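Local coordinates for putative 4-amino-4-deoxychorismate lyase (Thermus thermophilus, PDB 2ZGI), which probably acts as a pyridoxal-phosphate-dependent lyase that would split 4-amino-4-deoxychorismate into 4-aminobenzoate and pyruvate, at the interface of chains A and B. Coordinates in Å, arbitrary orientation; residue numbers count along the deposited sequence, not the author numbering. Chains: chain A/B, Putative 4-amino-4-deoxychorismate lyase.

Contact 1: the interface of chains A and B. Residues chain A 3, 6; chain B 65, 68-69, 90, 92.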
ATOM      1  N   LEU A   3       2.961  38.030 -16.348  1.00 31.81           N
ATOM      2  CA  LEU A   3       3.337  38.091 -17.777  1.00 31.65           C
ATOM      3  C   LEU A   3       3.373  36.734 -18.466  1.00 31.26           C
ATOM      4  O   LEU A   3       3.996  35.791 -17.961  1.00 31.00           O
ATOM      5  CB  LEU A   3       4.723  38.732 -17.936  1.00 31.44           C
ATOM      6  CG  LEU A   3       4.976  40.075 -17.245  1.00 31.71           C
ATOM      7  CD1 LEU A   3       6.466  40.392 -17.232  1.00 32.04           C
ATOM      8  CD2 LEU A   3       4.179  41.157 -17.956  1.00 30.85           C
ATOM      9  N   GLY A   6       6.213  37.614 -22.057  1.00 36.70           N
ATOM     10  CA  GLY A   6       6.596  39.015 -22.062  1.00 37.66           C
ATOM     11  C   GLY A   6       5.437  39.976 -21.962  1.00 38.88           C
ATOM     12  O   GLY A   6       5.635  41.163 -21.707  1.00 39.73           O
TER
ATOM     13  N   ASP B  65      11.691  39.576 -17.965  1.00 31.33           N
ATOM     14  CA  ASP B  65      10.465  39.541 -17.160  1.00 31.45           C
ATOM     15  C   ASP B  65      10.700  40.096 -15.774  1.00 30.81           C
ATOM     16  O   ASP B  65       9.884  40.879 -15.254  1.00 31.03           O
ATOM     17  CB  ASP B  65       9.941  38.108 -17.032  1.00 30.90           C
ATOM     18  CG  ASP B  65       9.387  37.583 -18.331  1.00 33.78           C
ATOM     19  OD1 ASP B  65       9.211  38.396 -19.279  1.00 33.73           O
ATOM     20  OD2 ASP B  65       9.100  36.364 -18.398  1.00 32.00           O
ATOM     21  N   ALA B  68      10.822  43.956 -15.322  1.00 32.88           N
ATOM     22  CA  ALA B  68       9.463  44.484 -15.417  1.00 32.54           C
ATOM     23  C   ALA B  68       8.680  44.273 -14.125  1.00 32.38           C
ATOM     24  O   ALA B  68       7.993  45.194 -13.648  1.00 31.84           O
ATOM     25  CB  ALA B  68       8.717  43.860 -16.597  1.00 32.71           C
ATOM     26  N   LEU B  69       8.786  43.072 -13.557  1.00 31.89           N
ATOM     27  CA  LEU B  69       8.042  42.758 -12.338  1.00 32.23           C
ATOM     28  C   LEU B  69       8.502  43.638 -11.183  1.00 32.52           C
ATOM     29  O   LEU B  69       7.682  44.194 -10.441  1.00 33.22           O
ATOM     30  CB  LEU B  69       8.156  41.269 -11.980  1.00 31.34           C
ATOM     31  CG  LEU B  69       7.610  40.235 -12.970  1.00 31.92           C
ATOM     32  CD1 LEU B  69       7.939  38.825 -12.522  1.00 32.21           C
ATOM     33  CD2 LEU B  69       6.079  40.396 -13.190  1.00 32.22           C
ATOM     34  N   ARG B  90       6.002  30.914 -21.100  1.00 32.13           N
ATOM     35  CA  ARG B  90       6.911  31.507 -20.152  0.50 32.72           C
ATOM     36  C   ARG B  90       6.046  32.406 -19.282  1.00 32.85           C
ATOM     37  O   ARG B  90       5.545  33.439 -19.734  1.00 33.21           O
ATOM     38  CB  ARG B  90       7.987  32.305 -20.883  0.50 32.82           C
ATOM     39  CG  ARG B  90       9.125  32.775 -20.003  0.50 34.89           C
ATOM     40  CD  ARG B  90      10.207  33.388 -20.861  0.50 37.89           C
ATOM     41  NE  ARG B  90       9.659  34.426 -21.727  0.50 40.59           N
ATOM     42  CZ  ARG B  90       9.719  35.717 -21.439  0.50 41.21           C
ATOM     43  NH1 ARG B  90      10.318  36.094 -20.328  0.50 41.50           N
ATOM     44  NH2 ARG B  90       9.201  36.627 -22.253  0.50 41.71           N
ATOM     45  N   SER B  92       5.771  34.600 -15.786  1.00 28.93           N
ATOM     46  CA  SER B  92       6.522  35.267 -14.733  1.00 27.76           C
ATOM     47  C   SER B  92       5.562  36.206 -14.037  1.00 28.22           C
ATOM     48  O   SER B  92       4.821  36.975 -14.693  1.00 27.48           O
ATOM     49  CB  SER B  92       7.728  36.034 -15.305  1.00 28.24           C
ATOM     50  OG  SER B  92       8.558  35.152 -16.058  1.00 28.22           O
TER
HETATM   51  O   HOH W   1       6.500  36.175 -19.517  1.00 27.29           O
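A:Leu3 and B:Asp65 lie alongside each other, their side chains running in opposite directions. The leucine CG stands anti to its carbonyl carbon (chi1 -51°), which sends CD1 over helix 59-72 of chain B, 4.1 Å from CD2 of B:Leu69 and close to the methyl of B:Ala68. A leucine suits this place because its branch can lie on a helix whose flank offers the methyl of B:Ala68, the branch of B:Leu69 and the backbone of B:Asp65. Behind the side chain, strand 2-4 of chain A pairs antiparallel with strand 89-96 of chain B: A:Leu3 N gives a hydrogen bond to B:Ser92 O at 2.7 Å, and B:Ser92 N returns one to A:Leu3 O at 3.0 Å. The serine hydroxyl OG turns to the helix and donates to carboxylate OD2 of B:Asp65 (2.7 Å), on its anti side and 23° out of plane. OD2 also holds water 1, which links B:Arg90 O to A:Gly6, whose positive phi (97°) is easily taken by a glycine. An alanine in place of B:Asp65 would probably leave the serine hydroxyl without its acceptor and water 1 without one of its holders. The water oxygen lies 2.9 Å from A:Gly6 N.

Contact 2: the interface of chains A and B. Residues chain A 2-4, 9, 19; chain B 12-13, 89-91.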
ATOM      1  N   ARG A   2       1.387  39.735 -13.791  1.00 34.60           N
ATOM      2  CA  ARG A   2       1.597  38.407 -14.368  1.00 34.07           C
ATOM      3  C   ARG A   2       1.830  38.551 -15.873  1.00 33.19           C
ATOM      4  O   ARG A   2       0.992  39.135 -16.577  1.00 32.26           O
ATOM      5  CB  ARG A   2       0.353  37.564 -14.073  1.00 34.56           C
ATOM      6  CG  ARG A   2       0.186  36.212 -14.741  1.00 37.30           C
ATOM      7  CD  ARG A   2      -1.097  35.582 -14.141  1.00 41.71           C
ATOM      8  NE  ARG A   2      -1.933  34.803 -15.069  1.00 48.72           N
ATOM      9  CZ  ARG A   2      -3.253  34.582 -14.917  1.00 50.71           C
ATOM     10  NH1 ARG A   2      -3.918  35.104 -13.894  1.00 51.43           N
ATOM     11  NH2 ARG A   2      -3.928  33.843 -15.795  1.00 51.55           N
ATOM     12  N   LEU A   3       2.961  38.030 -16.348  1.00 31.81           N
ATOM     13  CA  LEU A   3       3.337  38.091 -17.777  1.00 31.65           C
ATOM     14  C   LEU A   3       3.373  36.734 -18.466  1.00 31.26           C
ATOM     15  O   LEU A   3       3.996  35.791 -17.961  1.00 31.00           O
ATOM     16  CB  LEU A   3       4.723  38.732 -17.936  1.00 31.44           C
ATOM     17  CG  LEU A   3       4.976  40.075 -17.245  1.00 31.71           C
ATOM     18  CD1 LEU A   3       6.466  40.392 -17.232  1.00 32.04           C
ATOM     19  CD2 LEU A   3       4.179  41.157 -17.956  1.00 30.85           C
ATOM     20  N   LEU A   4       2.748  36.659 -19.639  1.00 30.96           N
ATOM     21  CA  LEU A   4       2.850  35.499 -20.529  1.00 31.73           C
ATOM     22  C   LEU A   4       3.704  35.820 -21.766  1.00 32.70           C
ATOM     23  O   LEU A   4       3.329  36.680 -22.568  1.00 32.50           O
ATOM     24  CB  LEU A   4       1.462  35.065 -20.980  1.00 30.91           C
ATOM     25  CG  LEU A   4       1.364  33.927 -21.993  1.00 31.22           C
ATOM     26  CD1 LEU A   4       2.111  32.669 -21.519  1.00 29.88           C
ATOM     27  CD2 LEU A   4      -0.098  33.606 -22.275  1.00 31.97           C
ATOM     28  N   LEU A   9      -0.833  39.373 -18.649  1.00 41.31           N
ATOM     29  CA  LEU A   9      -1.904  38.384 -18.832  1.00 41.69           C
ATOM     30  C   LEU A   9      -2.922  38.452 -17.700  1.00 41.88           C
ATOM     31  O   LEU A   9      -2.567  38.353 -16.518  1.00 40.87           O
ATOM     32  CB  LEU A   9      -1.339  36.964 -18.934  1.00 41.55           C
ATOM     33  CG  LEU A   9      -2.345  35.800 -18.892  1.00 41.99           C
ATOM     34  CD1 LEU A   9      -3.224  35.791 -20.155  1.00 41.98           C
ATOM     35  CD2 LEU A   9      -1.639  34.470 -18.731  1.00 40.80           C
ATOM     36  N   TYR A  19      -2.293  25.887 -12.731  1.00 25.07           N
ATOM     37  CA  TYR A  19      -0.931  25.622 -12.215  1.00 24.69           C
ATOM     38  C   TYR A  19      -0.721  24.275 -11.525  1.00 24.49           C
ATOM     39  O   TYR A  19       0.437  23.832 -11.376  1.00 23.67           O
ATOM     40  CB  TYR A  19      -0.478  26.697 -11.227  1.00 24.88           C
ATOM     41  CG  TYR A  19      -0.382  28.109 -11.762  1.00 28.52           C
ATOM     42  CD1 TYR A  19      -0.467  28.385 -13.132  1.00 32.71           C
ATOM     43  CD2 TYR A  19      -0.172  29.174 -10.891  1.00 34.23           C
ATOM     44  CE1 TYR A  19      -0.370  29.699 -13.622  1.00 35.26           C
ATOM     45  CE2 TYR A  19      -0.084  30.493 -11.367  1.00 36.17           C
ATOM     46  CZ  TYR A  19      -0.179  30.743 -12.734  1.00 37.53           C
ATOM     47  OH  TYR A  19      -0.076  32.043 -13.203  1.00 37.62           O
TER
ATOM     48  N   ALA B  12      -6.176  31.256 -23.696  1.00 38.06           N
ATOM     49  CA  ALA B  12      -4.902  31.994 -23.728  1.00 37.49           C
ATOM     50  C   ALA B  12      -3.635  31.128 -23.695  1.00 37.32           C
ATOM     51  O   ALA B  12      -2.591  31.491 -24.264  1.00 38.10           O
ATOM     52  CB  ALA B  12      -4.869  33.006 -22.580  1.00 38.30           C
ATOM     53  N   LEU B  13      -3.704  30.006 -22.994  1.00 35.90           N
ATOM     54  CA  LEU B  13      -2.528  29.167 -22.789  1.00 34.41           C
ATOM     55  C   LEU B  13      -2.749  27.861 -23.514  1.00 34.04           C
ATOM     56  O   LEU B  13      -3.896  27.494 -23.747  1.00 33.41           O
ATOM     57  CB  LEU B  13      -2.349  28.899 -21.297  1.00 34.49           C
ATOM     58  CG  LEU B  13      -1.994  30.105 -20.444  1.00 33.29           C
ATOM     59  CD1 LEU B  13      -2.479  29.942 -18.997  1.00 35.75           C
ATOM     60  CD2 LEU B  13      -0.510  30.298 -20.484  1.00 34.44           C
ATOM     61  N   VAL B  89       5.095  28.447 -23.211  1.00 32.77           N
ATOM     62  CA  VAL B  89       4.662  29.218 -22.061  1.00 32.70           C
ATOM     63  C   VAL B  89       5.858  29.603 -21.242  1.00 32.21           C
ATOM     64  O   VAL B  89       6.628  28.737 -20.797  1.00 31.69           O
ATOM     65  CB  VAL B  89       3.713  28.431 -21.107  1.00 32.67           C
ATOM     66  CG1 VAL B  89       3.510  29.214 -19.784  1.00 32.09           C
ATOM     67  CG2 VAL B  89       2.381  28.146 -21.778  1.00 33.29           C
ATOM     68  N   ARG B  90       6.002  30.914 -21.100  1.00 32.13           N
ATOM     69  CA  ARG B  90       6.911  31.507 -20.152  0.50 32.72           C
ATOM     70  C   ARG B  90       6.046  32.406 -19.282  1.00 32.85           C
ATOM     71  O   ARG B  90       5.545  33.439 -19.734  1.00 33.21           O
ATOM     72  CB  ARG B  90       7.987  32.305 -20.883  0.50 32.82           C
ATOM     73  CG  ARG B  90       9.125  32.775 -20.003  0.50 34.89           C
ATOM     74  CD  ARG B  90      10.207  33.388 -20.861  0.50 37.89           C
ATOM     75  NE  ARG B  90       9.659  34.426 -21.727  0.50 40.59           N
ATOM     76  CZ  ARG B  90       9.719  35.717 -21.439  0.50 41.21           C
ATOM     77  NH1 ARG B  90      10.318  36.094 -20.328  0.50 41.50           N
ATOM     78  NH2 ARG B  90       9.201  36.627 -22.253  0.50 41.71           N
ATOM     79  N   LEU B  91       5.848  32.002 -18.041  1.00 31.68           N
ATOM     80  CA  LEU B  91       5.009  32.764 -17.172  1.00 31.13           C
ATOM     81  C   LEU B  91       5.880  33.301 -16.045  1.00 30.17           C
ATOM     82  O   LEU B  91       6.683  32.563 -15.468  1.00 29.29           O
ATOM     83  CB  LEU B  91       3.866  31.858 -16.711  1.00 32.09           C
ATOM     84  CG  LEU B  91       2.423  32.288 -16.424  1.00 34.61           C
ATOM     85  CD1 LEU B  91       1.805  33.261 -17.422  1.00 33.76           C
ATOM     86  CD2 LEU B  91       1.583  31.001 -16.346  1.00 37.83           C
TER
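The phenol ring of A:Tyr19 is met at its rim, near the hydroxyl corner, by methyl CD2 of B:Leu91, which comes in tilted from the ring plane, 3.6 Å from CE1 and 3.7 Å from the hydroxyl OH. The other flat group, the guanidinium of A:Arg2, has A:Leu9 O of its own chain over one face, not over the centre but nearer the border of the group; CG of this arginine passes loosely by CD1 of B:Leu91. The two branches of B:Leu91 go to different partners: CD2 goes to the tyrosine, while CD1 meets CD2 of A:Leu9 at 3.9 Å, the two side chains crossing at about a right angle. Its chi1 of -146° is away from the usual staggered values, a twist that may be the price of fitting both branches between their partners. A:Leu4 has CG anti to its backbone N (chi1 176°), which carries the branch across to B:Leu13, where CD1 and CD2 of A:Leu4 both touch CD2 of B:Leu13, the nearer, CD1, at 3.7 Å. A:Leu9 CD1 touches the small methyl CB of B:Ala12 at 4.0 Å. No polar bond crosses here, and branched aliphatic residues suit a contact made by apolar packing. In the fold, A:Leu4 closes strand 2-4 and bridges antiparallel to B:Leu91 in strand 89-96; A:Tyr19 ends helix 15-19, and A:Leu9, B:Ala12 and B:Leu13 belong to loops beside the strands.

Contact 3: the interface of chains A and B. Residues chain A 65, 68-69, 72, 92-94; chain B 1-3.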
ATOM      1  N   ASP A  65     -24.324  22.495 -22.605  1.00 36.41           N
ATOM      2  CA  ASP A  65     -23.071  22.701 -23.348  1.00 36.54           C
ATOM      3  C   ASP A  65     -23.055  21.874 -24.639  1.00 36.76           C
ATOM      4  O   ASP A  65     -22.621  22.350 -25.702  1.00 36.44           O
ATOM      5  CB  ASP A  65     -21.854  22.327 -22.489  1.00 35.86           C
ATOM      6  CG  ASP A  65     -21.610  23.298 -21.353  1.00 34.60           C
ATOM      7  OD1 ASP A  65     -22.311  24.339 -21.262  1.00 32.92           O
ATOM      8  OD2 ASP A  65     -20.709  23.016 -20.528  1.00 32.26           O
ATOM      9  N   ALA A  68     -24.796  23.189 -27.863  1.00 40.96           N
ATOM     10  CA  ALA A  68     -23.958  24.062 -28.683  1.00 40.54           C
ATOM     11  C   ALA A  68     -22.825  23.286 -29.366  1.00 40.78           C
ATOM     12  O   ALA A  68     -22.653  23.378 -30.595  1.00 39.93           O
ATOM     13  CB  ALA A  68     -23.398  25.202 -27.848  1.00 40.47           C
ATOM     14  N   LEU A  69     -22.061  22.514 -28.581  1.00 40.46           N
ATOM     15  CA  LEU A  69     -20.936  21.739 -29.128  1.00 40.62           C
ATOM     16  C   LEU A  69     -21.286  20.813 -30.300  1.00 40.99           C
ATOM     17  O   LEU A  69     -20.529  20.727 -31.270  1.00 40.91           O
ATOM     18  CB  LEU A  69     -20.236  20.935 -28.023  1.00 40.61           C
ATOM     19  CG  LEU A  69     -19.641  21.742 -26.871  1.00 40.30           C
ATOM     20  CD1 LEU A  69     -19.159  20.787 -25.789  1.00 43.46           C
ATOM     21  CD2 LEU A  69     -18.509  22.666 -27.335  1.00 41.40           C
ATOM     22  N   ALA A  72     -20.967  22.318 -33.689  1.00 44.08           N
ATOM     23  CA  ALA A  72     -19.808  23.175 -33.877  1.00 43.47           C
ATOM     24  C   ALA A  72     -19.016  22.870 -35.150  1.00 42.92           C
ATOM     25  O   ALA A  72     -18.313  23.747 -35.669  1.00 42.83           O
ATOM     26  CB  ALA A  72     -18.901  23.140 -32.636  1.00 43.44           C
ATOM     27  N   SER A  92     -16.027  22.754 -21.393  1.00 30.49           N
ATOM     28  CA  SER A  92     -16.587  21.795 -22.339  1.00 30.37           C
ATOM     29  C   SER A  92     -16.183  22.188 -23.767  1.00 30.59           C
ATOM     30  O   SER A  92     -16.372  23.337 -24.169  1.00 30.10           O
ATOM     31  CB  SER A  92     -18.113  21.770 -22.245  1.00 30.48           C
ATOM     32  OG  SER A  92     -18.564  21.372 -20.957  1.00 30.15           O
ATOM     33  N   GLU A  93     -15.639  21.232 -24.513  1.00 29.14           N
ATOM     34  CA  GLU A  93     -15.121  21.516 -25.833  1.00 29.65           C
ATOM     35  C   GLU A  93     -15.360  20.392 -26.810  1.00 29.10           C
ATOM     36  O   GLU A  93     -15.647  19.234 -26.425  1.00 27.98           O
ATOM     37  CB  GLU A  93     -13.627  21.828 -25.777  1.00 29.95           C
ATOM     38  CG  GLU A  93     -12.710  20.647 -25.524  1.00 33.18           C
ATOM     39  CD  GLU A  93     -11.253  21.081 -25.499  1.00 37.80           C
ATOM     40  OE1 GLU A  93     -10.894  21.969 -24.695  1.00 40.68           O
ATOM     41  OE2 GLU A  93     -10.467  20.557 -26.303  1.00 41.04           O
ATOM     42  N   ALA A  94     -15.208  20.745 -28.081  1.00 29.11           N
ATOM     43  CA  ALA A  94     -15.397  19.827 -29.196  1.00 29.14           C
ATOM     44  C   ALA A  94     -14.374  20.148 -30.291  1.00 29.43           C
ATOM     45  O   ALA A  94     -13.996  21.316 -30.472  1.00 28.77           O
ATOM     46  CB  ALA A  94     -16.803  19.976 -29.735  1.00 29.27           C
TER
HETATM   47  N   MSE B   1     -14.122  24.371 -30.726  1.00 35.36           N
HETATM   48  CA  MSE B   1     -14.943  25.288 -29.900  1.00 35.49           C
HETATM   49  C   MSE B   1     -14.830  24.913 -28.426  1.00 34.84           C
HETATM   50  O   MSE B   1     -14.956  23.737 -28.077  1.00 34.23           O
HETATM   51  CB  MSE B   1     -16.408  25.221 -30.347  1.00 36.66           C
HETATM   52  CG  MSE B   1     -17.419  25.660 -29.269  1.00 41.82           C
HETATM   53 SE   MSE B   1     -19.305  25.663 -29.845  1.00 55.91          SE
HETATM   54  CE  MSE B   1     -19.651  27.610 -29.770  1.00 54.62           C
ATOM     55  N   ARG B   2     -14.623  25.915 -27.571  1.00 34.24           N
ATOM     56  CA  ARG B   2     -14.522  25.703 -26.126  1.00 33.65           C
ATOM     57  C   ARG B   2     -15.473  26.619 -25.377  1.00 33.33           C
ATOM     58  O   ARG B   2     -15.555  27.823 -25.671  1.00 33.34           O
ATOM     59  CB  ARG B   2     -13.099  25.957 -25.640  1.00 33.81           C
ATOM     60  CG  ARG B   2     -12.028  25.137 -26.344  1.00 35.64           C
ATOM     61  CD  ARG B   2     -10.664  25.360 -25.692  1.00 38.61           C
ATOM     62  NE  ARG B   2      -9.593  25.378 -26.690  1.00 42.45           N
ATOM     63  CZ  ARG B   2      -8.797  24.343 -26.950  1.00 43.88           C
ATOM     64  NH1 ARG B   2      -8.945  23.218 -26.283  1.00 44.89           N
ATOM     65  NH2 ARG B   2      -7.844  24.434 -27.872  1.00 45.65           N
ATOM     66  N   LEU B   3     -16.166  26.063 -24.391  1.00 32.36           N
ATOM     67  CA  LEU B   3     -17.061  26.829 -23.528  1.00 31.67           C
ATOM     68  C   LEU B   3     -16.613  26.773 -22.076  1.00 31.89           C
ATOM     69  O   LEU B   3     -16.392  25.684 -21.524  1.00 31.39           O
ATOM     70  CB  LEU B   3     -18.480  26.281 -23.620  1.00 31.85           C
ATOM     71  CG  LEU B   3     -19.093  26.006 -25.003  1.00 31.57           C
ATOM     72  CD1 LEU B   3     -20.486  25.366 -24.846  1.00 30.24           C
ATOM     73  CD2 LEU B   3     -19.157  27.293 -25.809  1.00 33.19           C
TER
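A two-stranded antiparallel pairing joins the subunits, A:Ser92 facing B:Leu3 and A:Glu93 facing B:Arg2, and ties the N-terminus of one chain to the sheet of the other in what is probably the dimer typical of class-IV pyridoxal-phosphate enzymes. Backbone bonds run from A:Ala94 N to B:Met1 O (3.0 Å) and from B:Met1 N to A:Ala94 O (3.1 Å), continuing those between B:Leu3 and A:Ser92. The side chains of A:Glu93 and B:Arg2 run parallel, alongside one another. The glutamate CG sits between backbone N and carbonyl carbon (chi1 73°), which lays the extended chain along the arginine, CB of A:Glu93 3.7 Å from CG of B:Arg2. Guanidinium NH1 then makes a salt bridge and hydrogen bond to carboxylate OE1 at 2.8 Å; OE1 is in the guanidinium plane and is met on its syn side, although the two planes stand 68° apart. Opposite in character is B:Met1, a selenomethionine: its long selenoether chain (a thioether in the natural methionine) crosses A:Leu69 at a slant, CG 3.7 Å from leucine CD2, and, extended through chi2 (177°), sets SE 3.8 Å from CB of A:Ala72. Small A:Ala68, in the last turn of helix 59-69, and A:Ala72, in the loop beyond, let these chains lie close, and B:Leu3 CD1 rests over A:Asp65.

Contacts 1 and 2 adjoin, their C-alpha centres about 8 Å apart, and share A:Leu3 and B:Arg90: the same strand pair turns A:Leu3 toward the helix in one and A:Leu4 away from it in the other. Contact 3, its centre about 31 Å from that of contact 1 and 23 Å from that of contact 2, largely repeats contact 1 with the chains exchanged, reaching further along both strands to B:Met1 and A:Ala94. Each N-terminal strand thus adds to the partner's strand 89-96, which would probably hold the two subunits together reciprocally. A:Arg2 and B:Arg2 differ in chi1 (170° and -56°).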